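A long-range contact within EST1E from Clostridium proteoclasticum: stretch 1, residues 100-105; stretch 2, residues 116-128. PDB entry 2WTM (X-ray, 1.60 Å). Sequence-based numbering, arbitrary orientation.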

# COMPACT_ATOMS: atom_id res chain seq x y z
N THR A 100 11.25 -10.05 -23.86
CA THR A 100 10.62 -9.14 -24.76
C THR A 100 9.50 -8.36 -24.04
O THR A 100 9.76 -7.32 -23.43
CB THR A 100 10.12 -9.83 -26.05
OG1 THR A 100 9.15 -10.86 -25.79
CG2 THR A 100 11.34 -10.46 -26.78
N ASP A 101 8.29 -8.87 -24.11
CA ASP A 101 7.16 -8.28 -23.42
C ASP A 101 6.90 -9.01 -22.07
O ASP A 101 7.14 -10.20 -21.93
CB ASP A 101 5.93 -8.36 -24.26
CG ASP A 101 6.08 -7.72 -25.63
OD1 ASP A 101 6.33 -6.49 -25.66
OD2 ASP A 101 5.91 -8.44 -26.64
N ILE A 102 6.30 -8.27 -21.10
CA ILE A 102 5.98 -8.88 -19.80
C ILE A 102 4.46 -8.93 -19.65
O ILE A 102 3.78 -7.96 -20.04
CB ILE A 102 6.60 -8.07 -18.64
CG1 ILE A 102 8.14 -7.99 -18.87
CG2 ILE A 102 6.24 -8.65 -17.26
CD1 ILE A 102 8.84 -7.12 -17.88
N TYR A 103 3.95 -10.05 -19.15
CA TYR A 103 2.54 -10.24 -18.91
C TYR A 103 2.32 -10.56 -17.44
O TYR A 103 3.25 -10.88 -16.76
CB TYR A 103 2.04 -11.41 -19.73
CG TYR A 103 2.13 -11.18 -21.22
CD1 TYR A 103 1.03 -10.72 -21.92
CD2 TYR A 103 3.27 -11.49 -21.95
CE1 TYR A 103 1.08 -10.53 -23.31
CE2 TYR A 103 3.31 -11.31 -23.36
CZ TYR A 103 2.23 -10.83 -23.99
OH TYR A 103 2.18 -10.63 -25.39
N MET A 104 1.09 -10.49 -16.96
CA MET A 104 0.77 -10.91 -15.62
C MET A 104 -0.43 -11.84 -15.60
O MET A 104 -1.41 -11.66 -16.30
CB MET A 104 0.46 -9.75 -14.68
CG MET A 104 1.63 -8.90 -14.32
SD MET A 104 1.07 -7.51 -13.25
CE MET A 104 2.60 -6.80 -12.81
N ALA A 105 -0.37 -12.78 -14.66
CA ALA A 105 -1.51 -13.73 -14.38
C ALA A 105 -1.48 -14.02 -12.87
O ALA A 105 -0.45 -13.94 -12.22
CB ALA A 105 -1.36 -15.07 -15.18
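Stretch 2 (116-128) LAAAMERDIIKAL

How does the backbone of stretch 2 run relative to stretch 1? Stretch 1 is a strand, with extended phi/psi from D101 to A105; it continues beyond both ends. Stretch 2 begins as the last turn or so of a helix, through M120; E121 is the first residue to leave helical phi/psi, and E121 O accepts hydrogen bonds from I124 N at 2.9 Å and I125 N at 3.0 Å as the chain turns. The backbone bends again at K126, with phi/psi -79/-33, and by L128 it is a strand running in the same general direction as stretch 1. The axes of the two strands approach to 4.8 Å, and their N-to-C directions differ by 33°, with a signed crossing angle of -33°.

What ties the two backbones together? I102 O accepts a hydrogen bond from K126 N at 2.9 Å, nearly straight at 170°, and M104 N donates a longer one to A127 O at 3.3 Å. The regular parallel bridge pairs M104 with L128, whose CA atoms lie 5.0 Å apart. I102 O also receives a CA-H...O contact from I125 CA at 3.4 Å, and M104 O receives one from L128 CA at 3.4 Å. A water links I102 to the loop residue I124, accepting from I102 N at 2.8 Å and donating to I124 O at 2.6 Å.

Where does M104 place its long side chain? With chi1 near -70° and chi2 and chi3 both t, it extends to the helix residues A117 and A118 and to I125. M104 CE packs 3.9 Å from A117 CB and 3.7 Å from I125 CD1, while M104 SD lies 4.1 Å from A118 CB. The thioether also comes close to the helix backbone, with M104 SD 3.7 Å from A118 N. M104 and L128 point to the same face of the sheet, and M104 CB meets L128 CD1 at 4.1 Å.

How do the other side chains complete the contact? I102 CG2 touches I125 CD1 at 3.7 Å, and I102 CD1 reaches I124 CG2 at 4.1 Å. The aromatic ring of Y103 carries K126 over one face, with K126 CB 4.2 Å from the ring centroid in a CH-pi contact, and Y103 CD1 lies 3.6 Å from A127 CB. K126 stretches onward until its NZ donates a hydrogen bond to Y103 OH at 2.9 Å. On the way its aliphatic chain passes D101, with K126 CD 3.4 Å from D101 CG.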

# COMPACT_ATOMS: atom_id res chain seq x y z
N LEU A 116 -4.45 -5.02 -9.77
CA LEU A 116 -3.95 -3.80 -9.20
C LEU A 116 -2.58 -3.45 -9.74
O LEU A 116 -2.33 -2.35 -10.19
CB LEU A 116 -3.90 -3.90 -7.65
CG LEU A 116 -5.15 -4.35 -6.89
CD1 LEU A 116 -4.98 -4.45 -5.33
CD2 LEU A 116 -6.27 -3.31 -7.25
N ALA A 117 -1.64 -4.41 -9.72
CA ALA A 117 -0.28 -4.18 -10.12
C ALA A 117 -0.22 -3.87 -11.66
O ALA A 117 0.57 -3.07 -12.09
CB ALA A 117 0.62 -5.41 -9.80
N ALA A 118 -1.00 -4.56 -12.47
CA ALA A 118 -1.06 -4.27 -13.93
C ALA A 118 -1.41 -2.81 -14.23
O ALA A 118 -0.82 -2.12 -15.07
CB ALA A 118 -1.95 -5.19 -14.64
N ALA A 119 -2.35 -2.32 -13.47
CA ALA A 119 -2.70 -0.93 -13.65
C ALA A 119 -1.54 -0.01 -13.28
O ALA A 119 -1.28 0.97 -13.96
CB ALA A 119 -3.98 -0.65 -12.92
N MET A 120 -0.87 -0.28 -12.17
CA MET A 120 0.23 0.53 -11.74
C MET A 120 1.39 0.43 -12.68
O MET A 120 2.24 1.32 -12.75
CB MET A 120 0.66 0.08 -10.34
CG MET A 120 -0.45 0.22 -9.30
SD MET A 120 -0.03 -0.64 -7.72
CE MET A 120 1.01 0.53 -7.30
N GLU A 121 1.45 -0.68 -13.43
CA GLU A 121 2.50 -1.01 -14.40
C GLU A 121 1.95 -1.03 -15.85
O GLU A 121 2.37 -1.83 -16.68
CB GLU A 121 3.13 -2.39 -14.09
CG GLU A 121 3.76 -2.46 -12.77
CD GLU A 121 5.18 -1.90 -12.69
OE1 GLU A 121 5.58 -1.10 -13.58
OE2 GLU A 121 5.88 -2.23 -11.70
N ARG A 122 1.01 -0.15 -16.14
CA ARG A 122 0.16 -0.31 -17.35
C ARG A 122 0.95 -0.06 -18.62
O ARG A 122 0.56 -0.60 -19.66
CB ARG A 122 -1.10 0.55 -17.25
CG ARG A 122 -0.82 2.07 -17.07
CD ARG A 122 -2.07 2.79 -16.62
NE ARG A 122 -1.85 4.18 -16.18
CZ ARG A 122 -1.37 4.57 -15.00
NH1 ARG A 122 -0.99 3.69 -14.08
NH2 ARG A 122 -1.24 5.87 -14.72
N ASP A 123 2.06 0.69 -18.51
CA ASP A 123 2.98 0.93 -19.62
C ASP A 123 3.75 -0.34 -20.00
O ASP A 123 4.14 -0.45 -21.16
CB ASP A 123 3.93 2.11 -19.37
CG ASP A 123 4.60 2.11 -18.00
OD1 ASP A 123 4.09 1.46 -17.08
OD2 ASP A 123 5.59 2.86 -17.84
N ILE A 124 3.93 -1.26 -19.04
CA ILE A 124 4.93 -2.35 -19.07
C ILE A 124 4.21 -3.66 -19.33
O ILE A 124 4.75 -4.56 -19.94
CB ILE A 124 5.66 -2.50 -17.61
CG1 ILE A 124 6.22 -1.19 -17.11
CG2 ILE A 124 6.75 -3.56 -17.59
CD1 ILE A 124 7.15 -0.52 -18.15
N ILE A 125 3.04 -3.82 -18.78
CA ILE A 125 2.35 -5.13 -18.80
C ILE A 125 1.44 -5.21 -19.99
O ILE A 125 0.44 -4.48 -20.08
CB ILE A 125 1.55 -5.37 -17.47
CG1 ILE A 125 2.45 -5.17 -16.25
CG2 ILE A 125 0.83 -6.70 -17.54
CD1 ILE A 125 3.66 -6.13 -16.30
N LYS A 126 1.74 -6.14 -20.90
CA LYS A 126 1.11 -6.13 -22.20
C LYS A 126 -0.32 -6.71 -22.24
O LYS A 126 -1.16 -6.33 -23.05
CB LYS A 126 2.03 -6.88 -23.15
CG LYS A 126 1.50 -6.92 -24.62
CD LYS A 126 2.70 -7.38 -25.49
CE LYS A 126 2.36 -7.54 -27.02
NZ LYS A 126 1.29 -8.46 -27.14
N ALA A 127 -0.58 -7.69 -21.39
CA ALA A 127 -1.90 -8.25 -21.16
C ALA A 127 -1.97 -8.87 -19.76
O ALA A 127 -0.91 -9.08 -19.15
CB ALA A 127 -2.26 -9.30 -22.24
N LEU A 128 -3.17 -9.21 -19.33
CA LEU A 128 -3.46 -9.51 -17.91
C LEU A 128 -4.43 -10.64 -17.86
O LEU A 128 -5.46 -10.65 -18.55
CB LEU A 128 -4.08 -8.25 -17.28
CG LEU A 128 -4.61 -8.46 -15.89
CD1 LEU A 128 -3.55 -8.74 -14.88
CD2 LEU A 128 -5.35 -7.22 -15.53
O HOH W 1 6.50 -5.50 -21.56